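Local coordinates for protein AxyAgu115A (Amphibacillus xylanus NBRC 15112, PDB 6NPS) that probably acts as an alpha-glucuronidase of glycoside hydrolase family 115, a hydrolase that removes glucuronic acid side groups from arabinoglucuronoxylan, at residues Asn332-Ile335 / Lys336-Asn340; Trp271-Ile274 / Thr275-Gly279; Pro227-Ala230 / Asn231-Ala235; Lys289-Gly292 / His293-Asn296. The protein carries 3 engineered substitutions. All coordinates share one frame; numbering follows the deposited sequence.

All four contacts are local ones at helix ends within the family 115 region, whose eight parallel strands form a TIM-barrel-type sheet. Along the chain the order is contact 3, contact 2, contact 4, contact 1. Contact 3 starts helix 230-238; contacts 2 and 4 are the two ends of helix 277-291, their centres about 23 Å apart; contact 1 ends helix 317-338. Contact 4 is the middle piece, its centre about 11 Å from those of both contact 1 and contact 3, and it touches each: Phe294 meets Val232 and Glu233, and Lys289 meets His338. Contact 2 touches none of the others, lying about 7 Å from contact 1 between nearest atoms. Ends of three helices thus gather around contact 4.

Contact 1. Residues Asn332-Ile335 / Lys336-Asn340; sequences NKLI and KEHVN
Lys333 and Glu337, one helical turn apart, are joined by a salt bridge of 3.1 Å between Lys333 NZ and Glu337 OE2. Glu337 CG stands anti to its own carbonyl carbon (chi1 -69°), which carries the chain back along the helix, with CG 3.2 Å from Lys333 O and OE2 alongside the CE-NZ end of the lysine. Both side chains are solvent-exposed. Contacts through carbon are looser: Leu334 CD2 touches His338 CD2 at 4.1 Å, with Glu337 OE1 also near it, while the apolar pair Ile335 and Val339 run alongside each other in the same direction, Ile335 CG2 4.1 Å from Val339 CB. This is the C-terminal end of helix 317-338, where Val339 is the first residue to leave helical geometry. Backbone bonds show the change. Lys336 N still reaches Asn332 O in regular alpha fashion, and His338 N reaches Leu334 O at 3.0 Å. Ile335 O is gripped twice, by Val339 N at 2.9 Å and, five residues on, by Asn340 N at 3.2 Å, the latter with the straighter N-H (163°). Outside the segment, Ile335 packs on Ile298 and Ile300 of strand 298-300, and Leu334 on Trp284 and Leu288 of helix 277-291.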
# COMPACT_ATOMS: atom_id res chain seq x y z
N ASN A 332 -8.71 55.43 -12.05
CA ASN A 332 -9.56 56.49 -11.51
C ASN A 332 -9.67 57.67 -12.46
O ASN A 332 -10.73 58.30 -12.57
CB ASN A 332 -9.04 56.96 -10.16
CG ASN A 332 -9.52 56.06 -9.03
OD1 ASN A 332 -10.45 55.26 -9.20
ND2 ASN A 332 -8.87 56.17 -7.88
N LYS A 333 -8.55 58.00 -13.12
CA LYS A 333 -8.52 59.11 -14.08
C LYS A 333 -9.45 58.83 -15.26
O LYS A 333 -10.21 59.70 -15.69
CB LYS A 333 -7.09 59.35 -14.58
CG LYS A 333 -6.76 60.81 -14.84
CD LYS A 333 -5.80 60.96 -16.01
CE LYS A 333 -5.96 62.31 -16.69
NZ LYS A 333 -5.28 62.35 -18.01
N LEU A 334 -9.37 57.61 -15.78
CA LEU A 334 -10.29 57.16 -16.82
C LEU A 334 -11.74 57.22 -16.36
O LEU A 334 -12.62 57.72 -17.08
CB LEU A 334 -9.90 55.75 -17.25
CG LEU A 334 -8.61 55.63 -18.06
CD1 LEU A 334 -8.45 54.13 -18.35
CD2 LEU A 334 -8.67 56.49 -19.31
N ILE A 335 -12.01 56.78 -15.14
CA ILE A 335 -13.40 56.75 -14.67
C ILE A 335 -13.96 58.17 -14.57
O ILE A 335 -15.06 58.45 -15.06
CB ILE A 335 -13.48 55.96 -13.36
CG1 ILE A 335 -13.25 54.47 -13.64
CG2 ILE A 335 -14.84 56.20 -12.67
CD1 ILE A 335 -12.90 53.65 -12.40
N LYS A 336 -13.15 59.08 -14.06
CA LYS A 336 -13.56 60.46 -13.95
C LYS A 336 -13.84 61.06 -15.33
O LYS A 336 -14.73 61.89 -15.48
CB LYS A 336 -12.49 61.28 -13.23
CG LYS A 336 -12.96 61.91 -11.93
CD LYS A 336 -11.78 62.24 -11.02
CE LYS A 336 -11.95 63.61 -10.39
NZ LYS A 336 -11.54 64.71 -11.31
N GLU A 337 -13.08 60.65 -16.35
CA GLU A 337 -13.20 61.28 -17.67
C GLU A 337 -14.37 60.72 -18.49
O GLU A 337 -14.98 61.45 -19.26
CB GLU A 337 -11.91 61.11 -18.47
CG GLU A 337 -10.74 61.92 -17.93
CD GLU A 337 -9.39 61.51 -18.51
OE1 GLU A 337 -9.29 60.42 -19.13
OE2 GLU A 337 -8.41 62.26 -18.32
N HIS A 338 -14.70 59.44 -18.31
CA HIS A 338 -15.62 58.75 -19.20
C HIS A 338 -16.83 58.14 -18.53
O HIS A 338 -17.65 57.53 -19.23
CB HIS A 338 -14.87 57.66 -19.96
CG HIS A 338 -13.67 58.17 -20.69
ND1 HIS A 338 -13.76 59.19 -21.63
CD2 HIS A 338 -12.36 57.86 -20.59
CE1 HIS A 338 -12.55 59.46 -22.08
NE2 HIS A 338 -11.68 58.67 -21.48
N VAL A 339 -16.97 58.25 -17.21
CA VAL A 339 -18.11 57.67 -16.50
C VAL A 339 -18.82 58.77 -15.74
O VAL A 339 -20.00 59.04 -15.97
CB VAL A 339 -17.69 56.54 -15.56
CG1 VAL A 339 -18.92 56.05 -14.73
CG2 VAL A 339 -17.11 55.36 -16.35
N ASN A 340 -18.10 59.45 -14.83
CA ASN A 340 -18.69 60.49 -14.00
C ASN A 340 -17.60 61.32 -13.36
O ASN A 340 -16.73 60.76 -12.67
CB ASN A 340 -19.57 59.86 -12.92
CG ASN A 340 -20.32 60.87 -12.06
OD1 ASN A 340 -19.89 62.01 -11.86
ND2 ASN A 340 -21.43 60.42 -11.51

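Contact 2. Residues Trp271-Ile274 / Thr275-Gly279; sequences WNFI and TNREG
Phe273 puts its ring atom CE2 over the centre of one face of the Arg277 guanidinium, 3.5 Å from Arg277 CZ, the two planes 48° apart. Arg277 CG sits over the phenyl face in a CH-pi contact, offset toward the rim. With CG anti to the backbone N (chi1 175°) and the chain extended as far as NE, the arginine runs from over the ring face out past its CE2-CZ rim, where NH1 makes a salt bridge with Asp326. Without the guanidinium, as with an alanine here, Asp326 is likely to lose this mate and the face of Phe273 its cover. Behind the pair, Asn272 fixes the turn as an Asx motif: Asn272 OD1 accepts from Thr275 N at 2.9 Å, the donor standing above the carbonyl plane, and Asn272 O takes Asn276 N, also at 2.9 Å. Asn276 is the N-cap, its OD1 holding Gly279 N weakly at 3.3 Å, while its ND2 is tied back to Ala270 O and Tyr267 O. One water links Ile274 O to Arg277 N. The turn thus starts helix 277-291 against helix 317-338, with Phe273 on Val327 and Thr330 and Ile274 on Leu323.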
# COMPACT_ATOMS: atom_id res chain seq x y z
N TRP A 271 -0.67 41.64 -21.84
CA TRP A 271 -1.41 41.96 -20.62
C TRP A 271 -0.38 42.39 -19.58
O TRP A 271 0.03 41.62 -18.71
CB TRP A 271 -2.25 40.77 -20.16
CG TRP A 271 -3.24 41.11 -19.10
CD1 TRP A 271 -3.22 40.69 -17.80
CD2 TRP A 271 -4.39 41.96 -19.23
NE1 TRP A 271 -4.30 41.21 -17.12
CE2 TRP A 271 -5.03 42.00 -17.97
CE3 TRP A 271 -4.94 42.68 -20.30
CZ2 TRP A 271 -6.19 42.73 -17.75
CZ3 TRP A 271 -6.10 43.42 -20.08
CH2 TRP A 271 -6.71 43.44 -18.81
N ASN A 272 0.07 43.63 -19.72
CA ASN A 272 1.28 44.10 -19.05
C ASN A 272 1.26 45.63 -19.06
O ASN A 272 1.48 46.25 -20.10
CB ASN A 272 2.52 43.56 -19.75
CG ASN A 272 3.79 43.76 -18.93
OD1 ASN A 272 4.09 44.87 -18.50
ND2 ASN A 272 4.54 42.68 -18.72
N PHE A 273 0.97 46.23 -17.90
CA PHE A 273 0.88 47.68 -17.81
C PHE A 273 2.24 48.35 -17.91
O PHE A 273 2.30 49.56 -18.15
CB PHE A 273 0.20 48.07 -16.50
CG PHE A 273 -0.28 49.49 -16.47
CD1 PHE A 273 -1.40 49.88 -17.19
CD2 PHE A 273 0.38 50.44 -15.71
CE1 PHE A 273 -1.85 51.18 -17.16
CE2 PHE A 273 -0.06 51.75 -15.68
CZ PHE A 273 -1.18 52.12 -16.41
N ILE A 274 3.32 47.59 -17.70
CA ILE A 274 4.66 48.16 -17.83
C ILE A 274 5.06 48.27 -19.30
O ILE A 274 5.45 49.34 -19.77
CB ILE A 274 5.67 47.31 -17.03
CG1 ILE A 274 5.30 47.29 -15.54
CG2 ILE A 274 7.10 47.81 -17.23
CD1 ILE A 274 5.59 45.96 -14.87
N THR A 275 4.99 47.15 -20.04
CA THR A 275 5.49 47.15 -21.41
C THR A 275 4.44 47.57 -22.43
O THR A 275 4.80 47.97 -23.54
CB THR A 275 6.05 45.77 -21.79
OG1 THR A 275 4.99 44.81 -21.81
CG2 THR A 275 7.11 45.30 -20.78
N ASN A 276 3.15 47.48 -22.09
CA ASN A 276 2.07 47.86 -22.99
C ASN A 276 1.14 48.84 -22.25
O ASN A 276 -0.06 48.64 -22.13
CB ASN A 276 1.34 46.60 -23.50
CG ASN A 276 0.12 46.91 -24.36
OD1 ASN A 276 0.09 47.91 -25.08
ND2 ASN A 276 -0.90 46.06 -24.27
N ARG A 277 1.73 49.92 -21.74
CA ARG A 277 0.95 50.86 -20.94
C ARG A 277 -0.20 51.46 -21.74
O ARG A 277 -1.36 51.40 -21.32
CB ARG A 277 1.83 51.97 -20.38
CG ARG A 277 1.04 53.02 -19.65
CD ARG A 277 1.94 53.81 -18.75
NE ARG A 277 1.18 54.59 -17.80
CZ ARG A 277 1.54 54.74 -16.53
NH1 ARG A 277 2.64 54.15 -16.09
NH2 ARG A 277 0.79 55.47 -15.71
N GLU A 278 0.10 52.02 -22.91
CA GLU A 278 -0.92 52.76 -23.67
C GLU A 278 -2.00 51.83 -24.22
O GLU A 278 -3.18 52.21 -24.26
CB GLU A 278 -0.25 53.54 -24.80
CG GLU A 278 1.02 54.24 -24.38
CD GLU A 278 2.28 53.53 -24.86
OE1 GLU A 278 2.60 52.44 -24.32
OE2 GLU A 278 2.95 54.05 -25.80
N GLY A 279 -1.63 50.64 -24.67
CA GLY A 279 -2.62 49.69 -25.14
C GLY A 279 -3.61 49.30 -24.05
O GLY A 279 -4.83 49.29 -24.27
O HOH W 1 4.56 51.19 -21.81

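Contact 3. Residues Pro227-Ala230 / Asn231-Ala235; sequences PGLA and NVELA
Glu233 and Leu229 are joined through the backbone, Glu233 N donating to Leu229 O at 2.9 Å with a nearly straight N-H (164°). The next bond runs from Leu234 N to Ala230 O at 3.0 Å. These make the first turn of helix 230-238, and Leu229 is its N-cap. Just before it the chain makes a type II' beta turn from Pro227 to Ala230, closed by Ala230 N on Pro227 O; Gly228 supplies the positive phi (55°) such a turn needs, and a cis peptide precedes Pro227.

Side-chain contacts are few. Glu233 CG stands anti to its carbonyl carbon (chi1 -65°) and the chain extends back over the turn, with CG 3.3 Å from Leu229 O. The carboxylate rests on carbon rather than on a donor of the turn: OE1 lies 3.8 Å from Leu229 CB and OE2 3.7 Å from Ala230 CA. Leu229 CD2 and Val232 CG2 barely touch at 4.4 Å. Asn231 spends its amide on other parts of the chain, ND2 bonding Phe193 O and Phe222 O.

A leucine cap has no side-chain acceptor to offer the first N-H groups. A water partly stands in, donating to Gly228 O and accepting weakly from Val232 N, and the negative charge of Glu233 close to the helix start would probably suit the helix dipole.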
# COMPACT_ATOMS: atom_id res chain seq x y z
N PRO A 227 -27.14 38.02 -27.88
CA PRO A 227 -26.06 38.59 -28.71
C PRO A 227 -25.82 40.08 -28.46
O PRO A 227 -26.73 40.74 -27.94
CB PRO A 227 -26.56 38.36 -30.14
CG PRO A 227 -27.45 37.18 -30.04
CD PRO A 227 -28.15 37.32 -28.70
N GLY A 228 -24.64 40.58 -28.82
CA GLY A 228 -24.31 41.97 -28.56
C GLY A 228 -24.48 42.32 -27.09
O GLY A 228 -24.19 41.52 -26.20
N LEU A 229 -25.00 43.52 -26.84
CA LEU A 229 -25.19 44.05 -25.50
C LEU A 229 -26.48 43.61 -24.84
O LEU A 229 -26.81 44.17 -23.79
CB LEU A 229 -25.20 45.59 -25.56
CG LEU A 229 -23.84 46.18 -25.88
CD1 LEU A 229 -24.11 47.62 -26.36
CD2 LEU A 229 -22.93 46.14 -24.66
N ALA A 230 -27.22 42.66 -25.39
CA ALA A 230 -28.53 42.33 -24.79
C ALA A 230 -28.44 41.83 -23.34
O ALA A 230 -29.39 42.03 -22.58
CB ALA A 230 -29.27 41.33 -25.68
N ASN A 231 -27.34 41.17 -22.92
CA ASN A 231 -27.28 40.75 -21.51
C ASN A 231 -27.16 41.98 -20.59
O ASN A 231 -27.83 42.08 -19.55
CB ASN A 231 -26.07 39.82 -21.24
CG ASN A 231 -26.16 38.49 -21.94
OD1 ASN A 231 -27.24 37.97 -22.20
ND2 ASN A 231 -24.99 37.91 -22.26
N VAL A 232 -26.25 42.88 -20.94
CA VAL A 232 -26.03 44.11 -20.20
C VAL A 232 -27.31 44.93 -20.16
O VAL A 232 -27.69 45.48 -19.12
CB VAL A 232 -24.89 44.89 -20.88
CG1 VAL A 232 -24.69 46.22 -20.22
CG2 VAL A 232 -23.63 44.08 -20.81
N GLU A 233 -27.97 45.06 -21.31
CA GLU A 233 -29.17 45.89 -21.35
C GLU A 233 -30.25 45.30 -20.45
O GLU A 233 -30.90 46.03 -19.70
CB GLU A 233 -29.67 46.05 -22.79
CG GLU A 233 -28.72 46.81 -23.69
CD GLU A 233 -29.02 46.62 -25.20
OE1 GLU A 233 -28.51 47.41 -26.02
OE2 GLU A 233 -29.76 45.68 -25.57
N LEU A 234 -30.40 43.97 -20.46
CA LEU A 234 -31.44 43.31 -19.65
C LEU A 234 -31.13 43.46 -18.16
O LEU A 234 -32.03 43.75 -17.36
CB LEU A 234 -31.55 41.83 -20.04
CG LEU A 234 -32.70 41.01 -19.41
CD1 LEU A 234 -34.05 41.67 -19.76
CD2 LEU A 234 -32.70 39.54 -19.81
N ALA A 235 -29.88 43.25 -17.76
CA ALA A 235 -29.52 43.43 -16.35
C ALA A 235 -29.89 44.84 -15.88
O ALA A 235 -30.50 45.04 -14.82
CB ALA A 235 -28.03 43.17 -16.12
O HOH W 2 -24.47 41.64 -23.46

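Contact 4. Residues Lys289-Gly292 / His293-Asn296; sequences KRTG and HFEN
Thr291 and Phe294 bracket a type I beta turn in which Phe294 N donates to Thr291 O at 3.2 Å, carrying the chain off helix 277-291 toward strand 298-300. The N-H comes from well above the carbonyl plane, which leaves the other face of the same oxygen for a second donor. Asn296 ND2 takes it at 3.1 Å, with the oxygen lying almost in the plane of the Asn296 amide; the side-chain donor thus fastens the loop two residues beyond the turn. The Phe294 ring turns an edge to the threonine, CD2 standing 3.7 Å from Thr291 CB and 3.5 Å from Thr291 O. His293 CG is held between its backbone N and carbonyl carbon (chi1 60°), which swings the imidazole over Phe294, His293 NE2 lying 3.4 Å above one face near the rim. Phe294 also packs on Val232 and Asp236 of helix 230-238. Replacing the ring by an alanine is likely to open a gap beside Thr291 and Val232 and leave the His293 imidazole freer to turn. Chemically, Thr291 O, where the chain leaves the helix region, is held by one backbone and one amide N-H from opposite faces, which probably limits how freely the loop can shift.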
# COMPACT_ATOMS: atom_id res chain seq x y z
N LYS A 289 -16.17 53.46 -21.72
CA LYS A 289 -17.08 54.11 -22.66
C LYS A 289 -18.20 53.18 -23.09
O LYS A 289 -19.31 53.64 -23.37
CB LYS A 289 -16.32 54.59 -23.89
CG LYS A 289 -15.48 55.83 -23.69
CD LYS A 289 -14.96 56.34 -25.05
CE LYS A 289 -14.09 57.60 -24.89
NZ LYS A 289 -13.65 58.16 -26.21
N ARG A 290 -17.95 51.87 -23.16
CA ARG A 290 -18.93 50.97 -23.77
C ARG A 290 -20.06 50.61 -22.80
O ARG A 290 -21.22 50.51 -23.21
CB ARG A 290 -18.23 49.70 -24.27
CG ARG A 290 -18.92 49.06 -25.46
CD ARG A 290 -18.39 47.67 -25.72
NE ARG A 290 -19.30 46.90 -26.56
CZ ARG A 290 -19.45 45.58 -26.47
NH1 ARG A 290 -18.74 44.90 -25.58
NH2 ARG A 290 -20.30 44.95 -27.26
N THR A 291 -19.76 50.37 -21.53
CA THR A 291 -20.84 50.01 -20.61
C THR A 291 -20.83 50.86 -19.34
O THR A 291 -21.53 50.52 -18.37
CB THR A 291 -20.80 48.50 -20.25
OG1 THR A 291 -19.62 48.21 -19.50
CG2 THR A 291 -20.82 47.66 -21.52
N GLY A 292 -20.10 51.98 -19.33
CA GLY A 292 -20.03 52.79 -18.12
C GLY A 292 -21.35 53.42 -17.71
O GLY A 292 -21.51 53.80 -16.54
N HIS A 293 -22.31 53.51 -18.61
CA HIS A 293 -23.57 54.18 -18.26
C HIS A 293 -24.63 53.23 -17.73
O HIS A 293 -25.72 53.68 -17.34
CB HIS A 293 -24.11 54.95 -19.46
CG HIS A 293 -24.40 54.09 -20.65
ND1 HIS A 293 -23.41 53.46 -21.37
CD2 HIS A 293 -25.57 53.76 -21.24
CE1 HIS A 293 -23.96 52.78 -22.36
NE2 HIS A 293 -25.27 52.94 -22.31
N PHE A 294 -24.35 51.93 -17.71
CA PHE A 294 -25.24 50.96 -17.09
C PHE A 294 -24.92 50.87 -15.60
O PHE A 294 -23.92 51.41 -15.12
CB PHE A 294 -25.08 49.59 -17.76
CG PHE A 294 -25.41 49.60 -19.21
CD1 PHE A 294 -26.72 49.71 -19.63
CD2 PHE A 294 -24.41 49.49 -20.17
CE1 PHE A 294 -27.04 49.72 -20.98
CE2 PHE A 294 -24.72 49.47 -21.51
CZ PHE A 294 -26.04 49.61 -21.92
N GLU A 295 -25.79 50.19 -14.85
CA GLU A 295 -25.62 50.12 -13.40
C GLU A 295 -24.64 48.99 -13.07
O GLU A 295 -24.94 47.81 -13.31
CB GLU A 295 -26.96 49.92 -12.70
CG GLU A 295 -26.91 50.23 -11.20
CD GLU A 295 -28.27 50.16 -10.48
OE1 GLU A 295 -29.28 49.70 -11.08
OE2 GLU A 295 -28.30 50.56 -9.29
N ASN A 296 -23.49 49.33 -12.51
CA ASN A 296 -22.48 48.31 -12.25
C ASN A 296 -21.54 48.83 -11.16
O ASN A 296 -21.61 49.99 -10.74
CB ASN A 296 -21.71 47.94 -13.53
CG ASN A 296 -21.31 49.17 -14.33
OD1 ASN A 296 -20.73 50.12 -13.77
ND2 ASN A 296 -21.65 49.17 -15.63
O HOH W 3 -21.76 52.98 -13.76